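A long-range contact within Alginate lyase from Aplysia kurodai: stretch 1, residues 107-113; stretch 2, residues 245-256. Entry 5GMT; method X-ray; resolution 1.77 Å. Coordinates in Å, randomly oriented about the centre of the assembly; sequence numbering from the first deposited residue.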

# COMPACT_ATOMS: atom_id res chain seq x y z
N GLY A 107 -4.37 -11.01 13.35
CA GLY A 107 -4.62 -10.17 14.52
C GLY A 107 -5.80 -9.24 14.27
O GLY A 107 -6.87 -9.69 13.85
N ILE A 108 -5.60 -7.94 14.48
CA ILE A 108 -6.65 -6.98 14.16
C ILE A 108 -6.15 -5.95 13.16
O ILE A 108 -6.60 -4.80 13.16
CB ILE A 108 -7.18 -6.27 15.43
CG1 ILE A 108 -6.04 -5.60 16.19
CG2 ILE A 108 -7.88 -7.28 16.33
CD1 ILE A 108 -6.52 -4.71 17.34
N GLY A 109 -5.20 -6.35 12.31
CA GLY A 109 -4.84 -5.54 11.18
C GLY A 109 -3.41 -5.06 11.05
O GLY A 109 -2.64 -5.01 12.00
N GLY A 110 -3.07 -4.67 9.83
CA GLY A 110 -1.76 -4.14 9.54
C GLY A 110 -1.67 -3.62 8.12
O GLY A 110 -2.64 -3.68 7.36
N LYS A 111 -0.49 -3.14 7.74
CA LYS A 111 -0.31 -2.39 6.50
C LYS A 111 0.19 -3.25 5.35
O LYS A 111 0.91 -4.22 5.57
CB LYS A 111 0.66 -1.24 6.73
CG LYS A 111 -0.00 0.10 7.09
CD LYS A 111 -0.82 -0.01 8.36
CE LYS A 111 -1.33 1.34 8.84
NZ LYS A 111 -2.22 1.17 10.04
N LEU A 112 -0.19 -2.86 4.13
CA LEU A 112 0.35 -3.43 2.89
C LEU A 112 0.66 -2.30 1.91
O LEU A 112 0.06 -1.21 2.00
CB LEU A 112 -0.65 -4.41 2.26
CG LEU A 112 -0.91 -5.71 3.01
CD1 LEU A 112 -2.15 -6.38 2.39
CD2 LEU A 112 0.31 -6.66 2.95
N PRO A 113 1.59 -2.53 0.97
CA PRO A 113 1.98 -1.50 0.00
C PRO A 113 0.84 -0.96 -0.85
O PRO A 113 -0.04 -1.73 -1.25
CB PRO A 113 3.01 -2.22 -0.89
CG PRO A 113 3.59 -3.26 0.00
CD PRO A 113 2.43 -3.74 0.85
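Stretch 2, residues 245-256: STFFGGSEKSYA

Strand 245-247 of stretch 2 runs roughly antiparallel to strand 110-113 of stretch 1, 153° between their N-to-C directions, with a closest axial approach of 4.3 Å. Two backbone hydrogen bonds, Lys-111 N to Phe-247 O (2.9 Å) and Gly-249 N to Gly-109 O (2.9 Å), flank a single beta bridge that pairs Gly-110 with Phe-248, CA to CA 4.0 Å. Two side chains reinforce this pairing: Lys-111 NZ donates to Gly-249 O at 2.8 Å, and Thr-246 OG1 donates to Lys-111 O at 2.8 Å. The same carbonyl receives a CA-H...O contact, with Thr-246 CA 3.2 Å from Lys-111 O. Lys-111 CA and Thr-246 CA are 4.4 Å apart, whereas Pro-113 CA and Ser-245 CA stand at 5.0 Å; there Pro-113 N, which has no hydrogen to give, lies 3.5 Å from Ser-245 O. Close approach at the bridge depends on a bare backbone: a CB on Gly-110 would clash with Phe-247 O.

Beyond the strand, stretch 2 passes through Gly-249, a cis peptide bond before Gly-250, and an exposed turn at Ser-251 and Glu-252 that stays clear of stretch 1, as does Lys-253 at the start of the 3-10 segment. This segment, 253-255, with Tyr-255 N hydrogen-bonded to Glu-252 O at 3.0 Å, brings the chain back beside Ile-108. Water 1 links the backbones here, accepting from Ile-108 N (2.9 Å) and donating to Gly-109 O (2.9 Å) and Tyr-255 O (2.8 Å).

Packing completes the contact. Ile-108 CD1 sits over one face of the Tyr-255 ring, 3.6 Å from its centroid, and also lies 3.4 Å from Ser-254 O; Ile-108 CG1 comes within 3.4 Å of Tyr-255 CD2. Lys-111 CB lies over one face of the Phe-247 ring, 4.2 Å from the centroid. The two stretches bury 619 Å² against each other, both sides summed.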

# COMPACT_ATOMS: atom_id res chain seq x y z
N SER A 245 4.91 -0.39 2.68
CA SER A 245 4.62 -0.21 4.09
C SER A 245 3.97 -1.48 4.61
O SER A 245 2.94 -1.88 4.10
CB SER A 245 3.69 0.99 4.28
OG SER A 245 3.44 1.26 5.63
N THR A 246 4.58 -2.13 5.59
CA THR A 246 3.94 -3.31 6.17
C THR A 246 4.45 -3.56 7.60
O THR A 246 5.66 -3.57 7.88
CB THR A 246 4.15 -4.57 5.26
OG1 THR A 246 3.28 -5.64 5.68
CG2 THR A 246 5.61 -5.05 5.26
N PHE A 247 3.48 -3.71 8.49
CA PHE A 247 3.69 -3.89 9.92
C PHE A 247 2.31 -4.11 10.50
O PHE A 247 1.31 -3.75 9.87
CB PHE A 247 4.38 -2.67 10.55
CG PHE A 247 3.67 -1.37 10.29
CD1 PHE A 247 4.05 -0.56 9.23
CD2 PHE A 247 2.63 -0.96 11.12
CE1 PHE A 247 3.39 0.65 9.00
CE2 PHE A 247 1.99 0.23 10.90
CZ PHE A 247 2.37 1.05 9.83
N PHE A 248 2.24 -4.70 11.69
CA PHE A 248 0.97 -4.84 12.39
C PHE A 248 0.61 -3.53 13.09
O PHE A 248 1.48 -2.84 13.64
CB PHE A 248 1.04 -5.98 13.42
CG PHE A 248 0.89 -7.35 12.81
CD1 PHE A 248 1.91 -7.90 12.05
CD2 PHE A 248 -0.27 -8.09 13.01
CE1 PHE A 248 1.77 -9.17 11.48
CE2 PHE A 248 -0.42 -9.34 12.45
CZ PHE A 248 0.61 -9.88 11.68
N GLY A 249 -0.67 -3.16 13.05
CA GLY A 249 -1.13 -1.98 13.76
C GLY A 249 -1.53 -0.83 12.86
O GLY A 249 -1.39 -0.93 11.63
N GLY A 250 -2.06 0.24 13.44
CA GLY A 250 -2.34 0.32 14.87
C GLY A 250 -1.16 0.75 15.71
O GLY A 250 -0.01 0.50 15.36
N SER A 251 -1.45 1.36 16.85
CA SER A 251 -0.41 2.01 17.64
C SER A 251 -0.38 1.54 19.08
O SER A 251 0.23 2.19 19.94
CB SER A 251 -0.61 3.53 17.61
OG SER A 251 -0.70 4.01 16.28
N GLU A 252 -1.04 0.43 19.36
CA GLU A 252 -1.07 -0.10 20.72
C GLU A 252 -1.00 -1.63 20.71
O GLU A 252 -1.24 -2.25 19.67
CB GLU A 252 -2.32 0.39 21.45
CG GLU A 252 -3.63 0.14 20.72
CD GLU A 252 -4.84 0.63 21.50
OE1 GLU A 252 -5.19 1.83 21.37
OE2 GLU A 252 -5.43 -0.17 22.26
N LYS A 253 -0.69 -2.22 21.86
CA LYS A 253 -0.38 -3.65 21.98
C LYS A 253 -1.52 -4.56 21.49
O LYS A 253 -1.27 -5.67 21.02
CB LYS A 253 -0.03 -3.98 23.44
CG LYS A 253 -0.32 -5.42 23.97
CD LYS A 253 0.34 -6.56 23.18
CE LYS A 253 -0.29 -7.91 23.50
NZ LYS A 253 -0.36 -8.17 24.96
N SER A 254 -2.77 -4.09 21.56
CA SER A 254 -3.89 -4.89 21.06
C SER A 254 -3.67 -5.38 19.62
O SER A 254 -4.25 -6.39 19.22
CB SER A 254 -5.18 -4.08 21.14
OG SER A 254 -5.07 -2.89 20.39
N TYR A 255 -2.84 -4.66 18.87
CA TYR A 255 -2.53 -4.98 17.48
C TYR A 255 -1.31 -5.90 17.34
O TYR A 255 -0.89 -6.18 16.23
CB TYR A 255 -2.25 -3.70 16.68
CG TYR A 255 -3.43 -2.79 16.46
CD1 TYR A 255 -3.79 -1.84 17.40
CD2 TYR A 255 -4.18 -2.88 15.29
CE1 TYR A 255 -4.87 -1.00 17.18
CE2 TYR A 255 -5.26 -2.04 15.07
CZ TYR A 255 -5.59 -1.10 16.02
OH TYR A 255 -6.67 -0.28 15.81
N ALA A 256 -0.75 -6.35 18.46
CA ALA A 256 0.47 -7.17 18.39
C ALA A 256 0.26 -8.41 17.53
O ALA A 256 -0.81 -9.04 17.54
CB ALA A 256 0.92 -7.56 19.80
O HOH W 1 -3.08 -6.42 14.55